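Long-range contacts in apical membrane antigen 1 (Babesia divergens, PDB 4APM), which probably takes part in forming the moving junction through which this apicomplexan parasite invades its host cell: residues Ile107-Ser112 / Cys159-Thr164; Arg45-Lys50 / Pro165-Arg170; Glu239-Glu244 / Val328-Pro333; Tyr220-Ala225 / Pro358-Ile363; Ser398-Glu403 / Glu417-Ser422. All coordinates share one frame; numbering follows the deposited sequence.

Interaction 1: Ile107-Ser112 / Cys159-Thr164; sequences ILSPVS and CHILFT
At the outermost strand of a five-stranded antiparallel sheet, Val111 pairs with Cys159 as an antiparallel hydrogen-bonded pair. Val111 N donates a hydrogen bond to Cys159 O at 3.0 Å, and the return bond, from Cys159 N to Val111 O, is shorter at 2.7 Å and close to straight (168°). Both side chains leave the same face of the sheet, where Val111 CG2 lies 3.8 Å from Cys159 CB. That face is closed by helix 125-134, whose Tyr132 touches both residues and whose Cys129 forms the disulfide with Cys159; Leu116 of helix 113-118 packs there too. The edge strand is very short, and the chain passes from it directly into helix 113-118, with Ser112 at the N-cap. Before it, a cis peptide bond precedes Pro110, and the backbone ladder gives way to a side-chain bond. Ser109 OG, anti to its own backbone N (chi1 179°), accepts a hydrogen bond from Ile161 N at 3.2 Å in an almost linear arrangement. Pro110 meets His160 by a CH-pi contact: its CB sits over one face of the imidazole, 3.9 Å from the ring centroid and displaced toward the rim, nearest to ND1 at 3.6 Å. The proline ring and the histidine side chain cross obliquely.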
# COMPACT_ATOMS: atom_id res chain seq x y z
N ILE A 107 15.72 17.14 -22.30
CA ILE A 107 14.96 17.58 -21.13
C ILE A 107 14.78 16.43 -20.13
O ILE A 107 14.28 15.36 -20.47
CB ILE A 107 13.62 18.26 -21.52
CG1 ILE A 107 13.89 19.65 -22.12
CG2 ILE A 107 12.66 18.35 -20.33
CD1 ILE A 107 12.69 20.59 -22.14
N LEU A 108 15.24 16.64 -18.89
CA LEU A 108 15.29 15.57 -17.94
C LEU A 108 13.95 14.86 -17.76
O LEU A 108 13.93 13.71 -17.36
CB LEU A 108 15.81 16.06 -16.57
CG LEU A 108 17.00 17.03 -16.47
CD1 LEU A 108 18.18 16.41 -15.75
CD2 LEU A 108 17.42 17.57 -17.83
N SER A 109 12.83 15.52 -18.08
CA SER A 109 11.52 15.10 -17.54
C SER A 109 10.30 15.78 -18.19
O SER A 109 10.34 16.97 -18.44
CB SER A 109 11.48 15.39 -16.04
OG SER A 109 10.24 15.02 -15.49
N PRO A 110 9.18 15.04 -18.36
CA PRO A 110 8.99 13.61 -18.14
C PRO A 110 9.64 12.84 -19.28
O PRO A 110 9.89 13.42 -20.33
CB PRO A 110 7.46 13.45 -18.21
CG PRO A 110 7.02 14.51 -19.15
CD PRO A 110 7.98 15.66 -18.96
N VAL A 111 9.92 11.55 -19.09
CA VAL A 111 10.40 10.72 -20.19
C VAL A 111 9.46 9.51 -20.34
O VAL A 111 8.79 9.12 -19.38
CB VAL A 111 11.86 10.22 -19.96
CG1 VAL A 111 12.84 11.39 -19.87
CG2 VAL A 111 11.95 9.37 -18.71
N SER A 112 9.43 8.90 -21.52
CA SER A 112 8.49 7.82 -21.74
C SER A 112 9.11 6.51 -21.30
O SER A 112 10.33 6.39 -21.25
CB SER A 112 8.08 7.74 -23.22
OG SER A 112 9.07 7.04 -23.98
N CYS A 159 7.34 8.87 -17.15
CA CYS A 159 8.09 8.93 -15.93
C CYS A 159 8.33 10.40 -15.57
O CYS A 159 8.98 11.12 -16.31
CB CYS A 159 9.44 8.20 -16.13
SG CYS A 159 10.59 8.26 -14.72
N HIS A 160 7.80 10.83 -14.42
CA HIS A 160 7.98 12.20 -13.95
C HIS A 160 8.95 12.29 -12.80
O HIS A 160 8.84 11.57 -11.80
CB HIS A 160 6.64 12.80 -13.52
CG HIS A 160 5.59 12.78 -14.60
ND1 HIS A 160 5.30 13.86 -15.34
CD2 HIS A 160 4.78 11.75 -15.06
CE1 HIS A 160 4.34 13.54 -16.23
NE2 HIS A 160 4.02 12.24 -16.05
N ILE A 161 9.88 13.21 -12.89
CA ILE A 161 10.72 13.51 -11.76
C ILE A 161 10.17 14.75 -11.08
O ILE A 161 9.85 15.74 -11.75
CB ILE A 161 12.20 13.69 -12.18
CG1 ILE A 161 12.63 12.53 -13.10
CG2 ILE A 161 13.11 13.81 -10.96
CD1 ILE A 161 12.55 11.14 -12.48
N LEU A 162 10.02 14.67 -9.77
CA LEU A 162 9.53 15.77 -8.99
C LEU A 162 10.70 16.64 -8.61
O LEU A 162 11.82 16.14 -8.47
CB LEU A 162 8.78 15.26 -7.75
CG LEU A 162 7.54 14.43 -8.12
CD1 LEU A 162 6.62 14.15 -6.95
CD2 LEU A 162 6.78 15.13 -9.22
N PHE A 163 10.47 17.95 -8.53
CA PHE A 163 11.51 18.92 -8.19
C PHE A 163 11.65 19.11 -6.69
O PHE A 163 12.55 19.80 -6.24
CB PHE A 163 11.20 20.28 -8.84
CG PHE A 163 12.41 21.19 -8.96
CD1 PHE A 163 13.54 20.78 -9.67
CD2 PHE A 163 12.38 22.47 -8.41
CE1 PHE A 163 14.65 21.62 -9.79
CE2 PHE A 163 13.48 23.32 -8.55
CZ PHE A 163 14.61 22.89 -9.23
N THR A 164 10.72 18.56 -5.90
CA THR A 164 10.76 18.71 -4.44
C THR A 164 10.28 17.44 -3.77
O THR A 164 9.36 16.79 -4.28
CB THR A 164 9.89 19.89 -3.94
OG1 THR A 164 9.80 19.85 -2.51
CG2 THR A 164 8.51 19.82 -4.51

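Interaction 2: Arg45-Lys50 / Pro165-Arg170; sequences RMPTGK and PMQYNR
Pro47 and Pro165 meet where the end of the hairpin formed by strands 35-39 and 42-46 touches the loop that follows strand 158-161, a buried joint between a two-stranded sheet and a long connection. The apolar part is small and made by proline carbons. Pro47 CD rests 3.8 Å from Pro165 CB, with the two side chains crossing at about a right angle, so that ring atoms meet at a point and do not stack. Pro165 also approaches the strand backbone, its CG lying 3.5 Å from Arg45 O, while the Met46 side chain departs on the far side. The guanidinium of Arg45 likewise leads off, NH2 bonding to Asp263 O.

Polar interactions secure the parts that face each other and do not pass directly between them. Asp32 serves both, its OD1 and OD2 accepting from Thr48 N and Gly49 N and its carbonyl oxygen accepting a hydrogen bond from Gln167 NE2, while the carboxamide oxygen of Gln167 is held by Lys56 NZ. The Gln167 side chain is extended beyond CG, and its NE2 lies 4.2 Å from Pro47 CG. The same NE2 also donates to Pro165 O at 2.7 Å, with an N-H...O angle of 157° and the acceptor only 6° out of the amide plane.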
# COMPACT_ATOMS: atom_id res chain seq x y z
N ARG A 45 16.13 16.39 3.65
CA ARG A 45 15.39 15.14 3.75
C ARG A 45 14.87 14.71 2.37
O ARG A 45 14.58 15.54 1.51
CB ARG A 45 14.24 15.28 4.73
CG ARG A 45 14.66 15.51 6.16
CD ARG A 45 13.44 15.54 7.06
NE ARG A 45 13.08 14.20 7.51
CZ ARG A 45 11.93 13.89 8.10
NH1 ARG A 45 11.02 14.83 8.30
NH2 ARG A 45 11.69 12.63 8.46
N MET A 46 14.75 13.41 2.19
CA MET A 46 14.26 12.85 0.96
C MET A 46 13.55 11.51 1.22
O MET A 46 13.79 10.88 2.24
CB MET A 46 15.43 12.64 0.01
CG MET A 46 16.35 11.54 0.48
SD MET A 46 17.80 11.55 -0.57
CE MET A 46 18.32 9.88 -0.37
N PRO A 47 12.67 11.09 0.28
CA PRO A 47 12.05 9.76 0.31
C PRO A 47 13.09 8.67 0.08
O PRO A 47 14.03 8.86 -0.70
CB PRO A 47 11.07 9.78 -0.88
CG PRO A 47 11.01 11.23 -1.34
CD PRO A 47 12.30 11.84 -0.94
N THR A 48 12.89 7.52 0.72
CA THR A 48 13.83 6.42 0.59
C THR A 48 13.09 5.09 0.63
O THR A 48 13.71 4.05 0.68
CB THR A 48 14.87 6.42 1.75
OG1 THR A 48 14.19 6.38 2.99
CG2 THR A 48 15.71 7.68 1.72
N GLY A 49 11.77 5.13 0.64
CA GLY A 49 10.97 3.90 0.70
C GLY A 49 11.20 2.97 -0.48
O GLY A 49 11.40 3.43 -1.62
N LYS A 50 11.14 1.66 -0.21
CA LYS A 50 11.53 0.62 -1.15
C LYS A 50 10.37 0.07 -2.03
O LYS A 50 10.62 -0.58 -3.07
CB LYS A 50 12.24 -0.51 -0.40
CG LYS A 50 13.65 -0.15 0.09
CD LYS A 50 14.32 -1.29 0.86
CE LYS A 50 13.42 -1.77 2.01
NZ LYS A 50 14.11 -2.54 3.09
N PRO A 165 10.85 17.10 -2.59
CA PRO A 165 10.30 15.97 -1.85
C PRO A 165 9.11 16.36 -0.97
O PRO A 165 8.54 15.50 -0.29
CB PRO A 165 11.47 15.52 -1.00
CG PRO A 165 12.22 16.79 -0.70
CD PRO A 165 12.03 17.68 -1.91
N MET A 166 8.72 17.64 -0.98
CA MET A 166 7.56 18.08 -0.19
C MET A 166 6.29 17.30 -0.52
O MET A 166 5.97 17.04 -1.68
CB MET A 166 7.32 19.58 -0.35
CG MET A 166 8.32 20.42 0.44
SD MET A 166 7.90 22.19 0.50
CE MET A 166 6.31 22.13 1.35
N GLN A 167 5.55 16.93 0.52
CA GLN A 167 4.38 16.10 0.33
C GLN A 167 3.25 16.59 1.20
O GLN A 167 2.10 16.48 0.83
CB GLN A 167 4.72 14.64 0.65
CG GLN A 167 5.82 14.08 -0.24
CD GLN A 167 6.54 12.91 0.38
OE1 GLN A 167 5.95 11.83 0.56
NE2 GLN A 167 7.84 13.08 0.65
N TYR A 168 3.60 17.16 2.33
CA TYR A 168 2.60 17.63 3.28
C TYR A 168 3.00 18.96 3.90
O TYR A 168 4.10 19.10 4.44
CB TYR A 168 2.41 16.60 4.38
CG TYR A 168 1.33 16.98 5.37
CD1 TYR A 168 0.00 16.69 5.11
CD2 TYR A 168 1.65 17.66 6.54
CE1 TYR A 168 -0.98 17.02 6.02
CE2 TYR A 168 0.68 18.02 7.44
CZ TYR A 168 -0.63 17.69 7.18
OH TYR A 168 -1.59 18.03 8.10
N ASN A 169 2.11 19.94 3.82
CA ASN A 169 2.38 21.26 4.38
C ASN A 169 1.07 22.00 4.63
O ASN A 169 0.38 22.38 3.69
CB ASN A 169 3.30 22.06 3.44
CG ASN A 169 3.78 23.38 4.05
OD1 ASN A 169 3.76 23.55 5.27
ND2 ASN A 169 4.17 24.31 3.21
N ARG A 170 0.72 22.14 5.91
CA ARG A 170 -0.60 22.64 6.34
C ARG A 170 -1.75 22.21 5.42
O ARG A 170 -2.32 21.11 5.56
CB ARG A 170 -0.57 24.16 6.52
CG ARG A 170 0.51 24.65 7.48
CD ARG A 170 0.76 26.16 7.37
NE ARG A 170 -0.30 26.98 7.96
CZ ARG A 170 -0.35 27.34 9.25
NH1 ARG A 170 0.59 26.95 10.11
NH2 ARG A 170 -1.36 28.09 9.69

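Interaction 3: Glu239-Glu244 / Val328-Pro333; sequences ESAFEE and VIEETP
Ala241 and Phe242 both face Val328 in a classic beta bulge, where strand 242-245 forms one edge of a four-stranded antiparallel sheet. Among the backbone bonds, Val328 O accepts from Ala241 N at 2.6 Å and only weakly from Phe242 N. Val328 N donates back to Phe242 O at 3.0 Å. Apolar contact gathers on the Phe242 ring: Val328 CG1 lies over one face, 4.0 Å from the centroid, and CG2 comes within 3.5 Å of Phe242 CE2.

Next to Val328, Ile329 CG2 packs against a polar atom, the carbonyl oxygen Glu239 O, at 3.2 Å. Water bonds extend the pairing past the bulge. One water donates to Glu239 O and accepts from Glu330 N; a second donates to both Glu239 OE2 and Glu331 OE2. Glu239 OE2 and Glu331 OE2 are 3.5 Å apart, with the two carboxylate planes turned 64° against each other. Such closeness of like charges would be unfavourable by itself; the shared water probably eases the repulsion, and the proximity may raise the pKa of one carboxylate.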
# COMPACT_ATOMS: atom_id res chain seq x y z
N GLU A 239 -7.55 -7.10 15.41
CA GLU A 239 -8.53 -6.11 15.87
C GLU A 239 -8.31 -4.75 15.20
O GLU A 239 -7.19 -4.38 14.84
CB GLU A 239 -8.45 -5.93 17.40
CG GLU A 239 -7.08 -5.45 17.86
CD GLU A 239 -7.07 -4.99 19.30
OE1 GLU A 239 -8.14 -5.03 19.97
OE2 GLU A 239 -5.98 -4.57 19.76
N SER A 240 -9.40 -4.02 15.01
CA SER A 240 -9.34 -2.75 14.32
C SER A 240 -8.63 -1.74 15.20
O SER A 240 -8.83 -1.74 16.42
CB SER A 240 -10.75 -2.27 14.02
OG SER A 240 -11.51 -3.34 13.50
N ALA A 241 -7.80 -0.90 14.60
CA ALA A 241 -7.38 0.34 15.25
C ALA A 241 -8.56 1.30 15.26
O ALA A 241 -8.82 1.97 16.25
CB ALA A 241 -6.17 0.96 14.53
N PHE A 242 -9.26 1.39 14.14
CA PHE A 242 -10.56 2.06 14.11
C PHE A 242 -11.31 1.54 12.92
O PHE A 242 -10.73 0.87 12.08
CB PHE A 242 -10.41 3.60 14.07
CG PHE A 242 -9.92 4.13 12.75
CD1 PHE A 242 -10.83 4.47 11.74
CD2 PHE A 242 -8.56 4.31 12.51
CE1 PHE A 242 -10.38 4.95 10.51
CE2 PHE A 242 -8.11 4.79 11.29
CZ PHE A 242 -9.02 5.10 10.29
N GLU A 243 -12.63 1.73 12.93
CA GLU A 243 -13.47 1.23 11.85
C GLU A 243 -14.41 2.30 11.39
O GLU A 243 -14.84 3.14 12.19
CB GLU A 243 -14.33 0.09 12.33
CG GLU A 243 -13.72 -0.80 13.38
CD GLU A 243 -14.55 -2.02 13.58
OE1 GLU A 243 -15.80 -1.89 13.56
OE2 GLU A 243 -13.96 -3.11 13.65
N GLU A 244 -14.77 2.23 10.10
CA GLU A 244 -15.82 3.07 9.50
C GLU A 244 -16.41 2.42 8.28
O GLU A 244 -15.72 1.68 7.55
CB GLU A 244 -15.28 4.44 9.13
CG GLU A 244 -15.62 5.50 10.17
CD GLU A 244 -14.46 6.44 10.37
OE1 GLU A 244 -13.79 6.70 9.36
OE2 GLU A 244 -14.20 6.89 11.52
N VAL A 328 -9.47 -0.47 9.74
CA VAL A 328 -8.06 -0.20 9.66
C VAL A 328 -7.28 -0.69 10.87
O VAL A 328 -7.80 -0.69 12.00
CB VAL A 328 -7.68 1.18 9.05
CG1 VAL A 328 -8.90 1.98 8.63
CG2 VAL A 328 -6.65 1.95 9.87
N ILE A 329 -6.14 -1.33 10.60
CA ILE A 329 -5.36 -2.02 11.62
C ILE A 329 -3.92 -1.51 11.68
O ILE A 329 -3.41 -0.94 10.74
CB ILE A 329 -5.36 -3.55 11.43
CG1 ILE A 329 -4.75 -3.94 10.07
CG2 ILE A 329 -6.77 -4.12 11.65
CD1 ILE A 329 -4.53 -5.43 9.87
N GLU A 330 -3.27 -1.74 12.81
CA GLU A 330 -1.95 -1.21 13.00
C GLU A 330 -0.93 -2.24 13.45
O GLU A 330 0.22 -1.90 13.67
CB GLU A 330 -1.97 -0.02 13.96
CG GLU A 330 -2.20 -0.37 15.43
CD GLU A 330 -2.49 0.87 16.26
OE1 GLU A 330 -2.04 1.98 15.88
OE2 GLU A 330 -3.21 0.75 17.26
N GLU A 331 -1.36 -3.49 13.57
CA GLU A 331 -0.44 -4.58 13.87
C GLU A 331 -0.04 -5.25 12.57
O GLU A 331 -0.85 -5.34 11.63
CB GLU A 331 -1.10 -5.61 14.80
CG GLU A 331 -1.53 -5.05 16.16
CD GLU A 331 -2.40 -6.03 16.95
OE1 GLU A 331 -2.29 -7.27 16.72
OE2 GLU A 331 -3.19 -5.57 17.81
N THR A 332 1.18 -5.77 12.54
CA THR A 332 1.71 -6.38 11.34
C THR A 332 1.02 -7.72 11.10
O THR A 332 0.99 -8.56 11.98
CB THR A 332 3.23 -6.58 11.45
OG1 THR A 332 3.87 -5.31 11.59
CG2 THR A 332 3.78 -7.26 10.22
N PRO A 333 0.38 -7.91 9.93
CA PRO A 333 -0.23 -9.22 9.70
C PRO A 333 0.83 -10.27 9.40
O PRO A 333 1.87 -9.94 8.80
CB PRO A 333 -1.09 -8.99 8.46
CG PRO A 333 -1.21 -7.51 8.31
CD PRO A 333 0.04 -6.93 8.88
O HOH W 1 -4.83 -3.05 14.76
O HOH W 2 -4.38 -3.03 17.82

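Interaction 4: Tyr220-Ala225 / Pro358-Ile363; sequences YPVKDA and PFPCDI
The Phe359 ring meets the corner at Val222 to Ala225 with one ortho carbon, CD2. Its CG is anti to the backbone N (chi1 -171°). CD2 lies 3.5 Å from Asp224 O, an approach oblique to the ring. Ala225 CB comes to the same carbon from the rim, near the ring plane, at 3.8 Å. Lys223 O also lies near that plane, 3.5 Å from Phe359 CB. Within its own segment, Pro360 folds back on the ring, its CD standing 3.4 Å above one face and offset toward the rim. Leu336 and Ile338 of strand 335-339 and Leu390 complete the apolar surroundings of the phenylalanine.

Val222 approaches the backbone instead: its CG1, anti to N, lies 3.8 Å from Phe359 CA and 4.3 Å from Pro360 CD. Lys223 NZ forms a salt bridge with Glu407, and Ser408 bridges the two segments through its hydroxyl, bonded to both Asp224 OD2 and Phe359 N.

The corner itself is a type II beta turn, from Val222 to Ala225, that enters strand 225-231. It packs against the loop between strands 342-346 and 367-368, which contains an inverse gamma turn centred on Pro360 and a type I beta turn from Pro360 to Ile363, the latter including Cys361, disulfide-bonded to Cys409.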
# COMPACT_ATOMS: atom_id res chain seq x y z
N TYR A 220 -1.04 -5.54 -4.24
CA TYR A 220 -2.42 -5.85 -4.60
C TYR A 220 -3.29 -6.24 -3.42
O TYR A 220 -2.90 -7.07 -2.60
CB TYR A 220 -2.49 -6.90 -5.73
CG TYR A 220 -1.52 -6.59 -6.85
CD1 TYR A 220 -1.72 -5.49 -7.69
CD2 TYR A 220 -0.34 -7.30 -6.98
CE1 TYR A 220 -0.79 -5.16 -8.66
CE2 TYR A 220 0.60 -6.97 -7.95
CZ TYR A 220 0.36 -5.91 -8.79
OH TYR A 220 1.30 -5.59 -9.75
N PRO A 221 -4.52 -5.69 -3.38
CA PRO A 221 -5.51 -6.25 -2.47
C PRO A 221 -5.59 -7.79 -2.63
O PRO A 221 -5.52 -8.30 -3.76
CB PRO A 221 -6.82 -5.59 -2.94
CG PRO A 221 -6.39 -4.33 -3.59
CD PRO A 221 -5.11 -4.69 -4.28
N VAL A 222 -5.67 -8.52 -1.52
CA VAL A 222 -5.94 -9.95 -1.59
C VAL A 222 -7.45 -10.21 -1.43
O VAL A 222 -8.06 -9.87 -0.38
CB VAL A 222 -5.12 -10.74 -0.56
CG1 VAL A 222 -5.30 -12.23 -0.78
CG2 VAL A 222 -3.64 -10.35 -0.66
N LYS A 223 -8.05 -10.75 -2.49
CA LYS A 223 -9.50 -11.01 -2.55
C LYS A 223 -9.84 -12.11 -1.58
O LYS A 223 -9.02 -12.99 -1.34
CB LYS A 223 -9.92 -11.41 -3.97
CG LYS A 223 -11.42 -11.53 -4.16
CD LYS A 223 -11.81 -11.63 -5.63
CE LYS A 223 -10.91 -12.59 -6.40
NZ LYS A 223 -11.45 -12.89 -7.76
N ASP A 224 -11.02 -12.02 -0.96
CA ASP A 224 -11.55 -13.05 -0.04
C ASP A 224 -10.69 -13.26 1.19
O ASP A 224 -10.60 -14.38 1.70
CB ASP A 224 -11.78 -14.38 -0.77
CG ASP A 224 -12.73 -14.25 -1.93
OD1 ASP A 224 -13.80 -13.63 -1.79
OD2 ASP A 224 -12.38 -14.72 -3.01
N ALA A 225 -10.04 -12.20 1.66
CA ALA A 225 -9.04 -12.31 2.75
C ALA A 225 -9.26 -11.29 3.84
O ALA A 225 -9.58 -10.13 3.57
CB ALA A 225 -7.63 -12.19 2.20
N PRO A 358 -5.98 -13.26 -6.20
CA PRO A 358 -6.82 -14.22 -5.47
C PRO A 358 -6.17 -14.67 -4.16
O PRO A 358 -4.94 -14.69 -4.07
CB PRO A 358 -6.93 -15.42 -6.44
CG PRO A 358 -5.81 -15.23 -7.42
CD PRO A 358 -5.68 -13.74 -7.56
N PHE A 359 -6.99 -15.01 -3.16
CA PHE A 359 -6.52 -15.69 -1.94
C PHE A 359 -5.60 -16.87 -2.33
O PHE A 359 -5.82 -17.50 -3.36
CB PHE A 359 -7.72 -16.20 -1.11
CG PHE A 359 -7.34 -16.72 0.26
CD1 PHE A 359 -6.76 -17.96 0.39
CD2 PHE A 359 -7.45 -15.92 1.38
CE1 PHE A 359 -6.34 -18.42 1.62
CE2 PHE A 359 -7.02 -16.36 2.61
CZ PHE A 359 -6.47 -17.62 2.74
N PRO A 360 -4.50 -17.11 -1.56
CA PRO A 360 -3.62 -18.19 -2.01
C PRO A 360 -4.10 -19.58 -1.54
O PRO A 360 -3.72 -20.05 -0.47
CB PRO A 360 -2.27 -17.83 -1.40
CG PRO A 360 -2.60 -17.04 -0.18
CD PRO A 360 -3.89 -16.32 -0.47
N CYS A 361 -4.93 -20.22 -2.37
CA CYS A 361 -5.65 -21.45 -2.01
C CYS A 361 -4.76 -22.54 -1.49
O CYS A 361 -5.19 -23.37 -0.70
CB CYS A 361 -6.42 -21.96 -3.21
SG CYS A 361 -7.25 -20.63 -4.08
N ASP A 362 -3.50 -22.54 -1.92
CA ASP A 362 -2.59 -23.60 -1.52
C ASP A 362 -2.08 -23.50 -0.08
O ASP A 362 -1.44 -24.43 0.40
CB ASP A 362 -1.41 -23.70 -2.49
CG ASP A 362 -0.67 -22.38 -2.64
OD1 ASP A 362 -1.33 -21.32 -2.76
OD2 ASP A 362 0.58 -22.40 -2.66
N ILE A 363 -2.30 -22.38 0.59
CA ILE A 363 -1.79 -22.21 1.97
C ILE A 363 -2.95 -22.36 2.97
O ILE A 363 -3.86 -21.54 3.01
CB ILE A 363 -1.06 -20.86 2.16
CG1 ILE A 363 0.18 -20.77 1.26
CG2 ILE A 363 -0.64 -20.65 3.61
CD1 ILE A 363 0.70 -19.35 1.08

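Interaction 5: Ser398-Glu403 / Glu417-Ser422; sequences SKYVHE and EEKPSS
Tyr400 lies against the tail that follows the hairpin of strands 400-406 and 410-416, which turns back after Ser416 so that 417-420 runs beside 399-402, the two directions 41° apart. The tyrosine has the largest buried surface. Lys419 CA stands over one face of its ring, 4.0 Å from the centroid in a CH-pi contact, and the lysine side chain lies beside the tyrosine, pointing the same way, with CG 3.4 Å from CZ. Pro420 crosses the Tyr400 side chain at about a right angle, CD against CD2. The carbonyls of Glu417 and Glu418 also pack obliquely on the ring, Glu417 O lying 3.2 Å from CE1. Trp423 meets the same ring from beyond the two segments.

Glu417 lies alongside Lys399, both side chains pointing the same way, its CG 3.7 Å from Lys399 CD. The oppositely charged ends are near each other but not in contact, with Lys399 NZ 4.4 Å from Glu417 OE2.

His402, stacked on Tyr414 of the neighbouring strand, receives Pro420 CG over one face. Its NE2 donates to Glu418 O at 2.9 Å, the oxygen close to the imidazole plane while the nitrogen stands about 40° out of the carbonyl plane.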
# COMPACT_ATOMS: atom_id res chain seq x y z
N SER A 398 -16.95 -26.97 16.19
CA SER A 398 -17.56 -27.62 17.33
C SER A 398 -19.07 -27.62 17.15
O SER A 398 -19.81 -27.80 18.12
CB SER A 398 -17.19 -26.88 18.61
OG SER A 398 -17.95 -25.69 18.73
N LYS A 399 -19.53 -27.34 15.94
CA LYS A 399 -20.96 -27.32 15.63
C LYS A 399 -21.16 -27.79 14.21
O LYS A 399 -20.67 -28.84 13.85
CB LYS A 399 -21.56 -25.92 15.84
CG LYS A 399 -21.27 -25.33 17.21
CD LYS A 399 -22.54 -24.95 17.96
CE LYS A 399 -22.36 -25.14 19.46
NZ LYS A 399 -23.54 -24.66 20.24
N TYR A 400 -21.86 -27.01 13.40
CA TYR A 400 -22.14 -27.39 12.02
C TYR A 400 -21.10 -26.86 11.04
O TYR A 400 -20.61 -25.75 11.19
CB TYR A 400 -23.53 -26.93 11.62
CG TYR A 400 -24.57 -27.34 12.64
CD1 TYR A 400 -24.81 -26.56 13.77
CD2 TYR A 400 -25.27 -28.53 12.50
CE1 TYR A 400 -25.75 -26.94 14.70
CE2 TYR A 400 -26.20 -28.92 13.44
CZ TYR A 400 -26.44 -28.12 14.53
OH TYR A 400 -27.39 -28.49 15.46
N VAL A 401 -20.73 -27.69 10.07
CA VAL A 401 -19.86 -27.26 8.99
C VAL A 401 -20.70 -26.88 7.79
O VAL A 401 -21.63 -27.60 7.43
CB VAL A 401 -18.86 -28.35 8.57
CG1 VAL A 401 -18.01 -27.87 7.40
CG2 VAL A 401 -17.97 -28.73 9.75
N HIS A 402 -20.44 -25.70 7.23
CA HIS A 402 -21.12 -25.27 6.02
C HIS A 402 -20.12 -25.12 4.92
O HIS A 402 -18.92 -25.16 5.14
CB HIS A 402 -21.82 -23.93 6.23
CG HIS A 402 -22.87 -23.94 7.31
ND1 HIS A 402 -24.16 -23.61 7.07
CD2 HIS A 402 -22.79 -24.25 8.67
CE1 HIS A 402 -24.86 -23.72 8.21
NE2 HIS A 402 -24.01 -24.09 9.19
N GLU A 403 -20.64 -24.90 3.72
CA GLU A 403 -19.81 -24.64 2.57
C GLU A 403 -20.19 -23.29 1.99
O GLU A 403 -21.37 -22.94 1.96
CB GLU A 403 -19.98 -25.73 1.52
CG GLU A 403 -19.13 -26.95 1.82
CD GLU A 403 -19.70 -28.22 1.21
OE1 GLU A 403 -19.96 -28.23 -0.01
OE2 GLU A 403 -19.86 -29.21 1.96
N GLU A 417 -23.49 -22.09 14.02
CA GLU A 417 -24.45 -22.65 15.00
C GLU A 417 -25.76 -23.09 14.32
O GLU A 417 -26.54 -23.86 14.90
CB GLU A 417 -24.78 -21.64 16.10
CG GLU A 417 -23.75 -21.51 17.21
CD GLU A 417 -24.03 -20.29 18.10
OE1 GLU A 417 -24.64 -19.31 17.62
OE2 GLU A 417 -23.62 -20.32 19.28
N GLU A 418 -26.03 -22.55 13.14
CA GLU A 418 -27.21 -22.93 12.36
C GLU A 418 -26.99 -24.29 11.69
O GLU A 418 -25.87 -24.65 11.32
CB GLU A 418 -27.54 -21.82 11.34
CG GLU A 418 -28.52 -22.21 10.23
CD GLU A 418 -29.98 -22.05 10.63
OE1 GLU A 418 -30.33 -22.37 11.79
OE2 GLU A 418 -30.79 -21.63 9.77
N LYS A 419 -28.05 -25.09 11.59
CA LYS A 419 -28.01 -26.32 10.80
C LYS A 419 -28.11 -26.01 9.32
O LYS A 419 -28.94 -25.20 8.90
CB LYS A 419 -29.15 -27.27 11.20
CG LYS A 419 -29.22 -27.57 12.69
CD LYS A 419 -30.56 -28.20 13.05
CE LYS A 419 -30.93 -27.91 14.49
NZ LYS A 419 -31.38 -29.16 15.18
N PRO A 420 -27.28 -26.67 8.50
CA PRO A 420 -27.37 -26.51 7.04
C PRO A 420 -28.80 -26.70 6.55
O PRO A 420 -29.54 -27.52 7.10
CB PRO A 420 -26.47 -27.64 6.52
CG PRO A 420 -25.49 -27.88 7.61
CD PRO A 420 -26.24 -27.63 8.89
N SER A 421 -29.20 -25.92 5.55
CA SER A 421 -30.53 -26.03 4.96
C SER A 421 -30.63 -27.26 4.07
O SER A 421 -31.73 -27.66 3.67
CB SER A 421 -30.86 -24.77 4.14
OG SER A 421 -29.95 -24.63 3.06
N SER A 422 -29.49 -27.84 3.74
CA SER A 422 -29.45 -29.14 3.08
C SER A 422 -30.09 -30.20 3.98
O SER A 422 -30.94 -30.97 3.53
CB SER A 422 -28.01 -29.54 2.74
OG SER A 422 -27.21 -29.59 3.90

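Interactions 1, 2 and 4 are largely buried, interaction 3 partly so, and interaction 5 lies at the surface. Interactions 1 and 2 share one run of chain: strand 158-161 and the loop after it leave the first contact and enter the second, about 17 Å away, centre to centre. Interaction 3 is nested in the loop closed by interaction 4, yet their nearest atoms stay about 9 Å apart. Strand pairing carries interactions 1 and 3, the one beside a disulfide, the other extended by waters. Proline and apolar packing dominates interactions 2 and 4, while interaction 5, about 59 Å from interaction 1 between centres, relies on aromatic side chains against a tail.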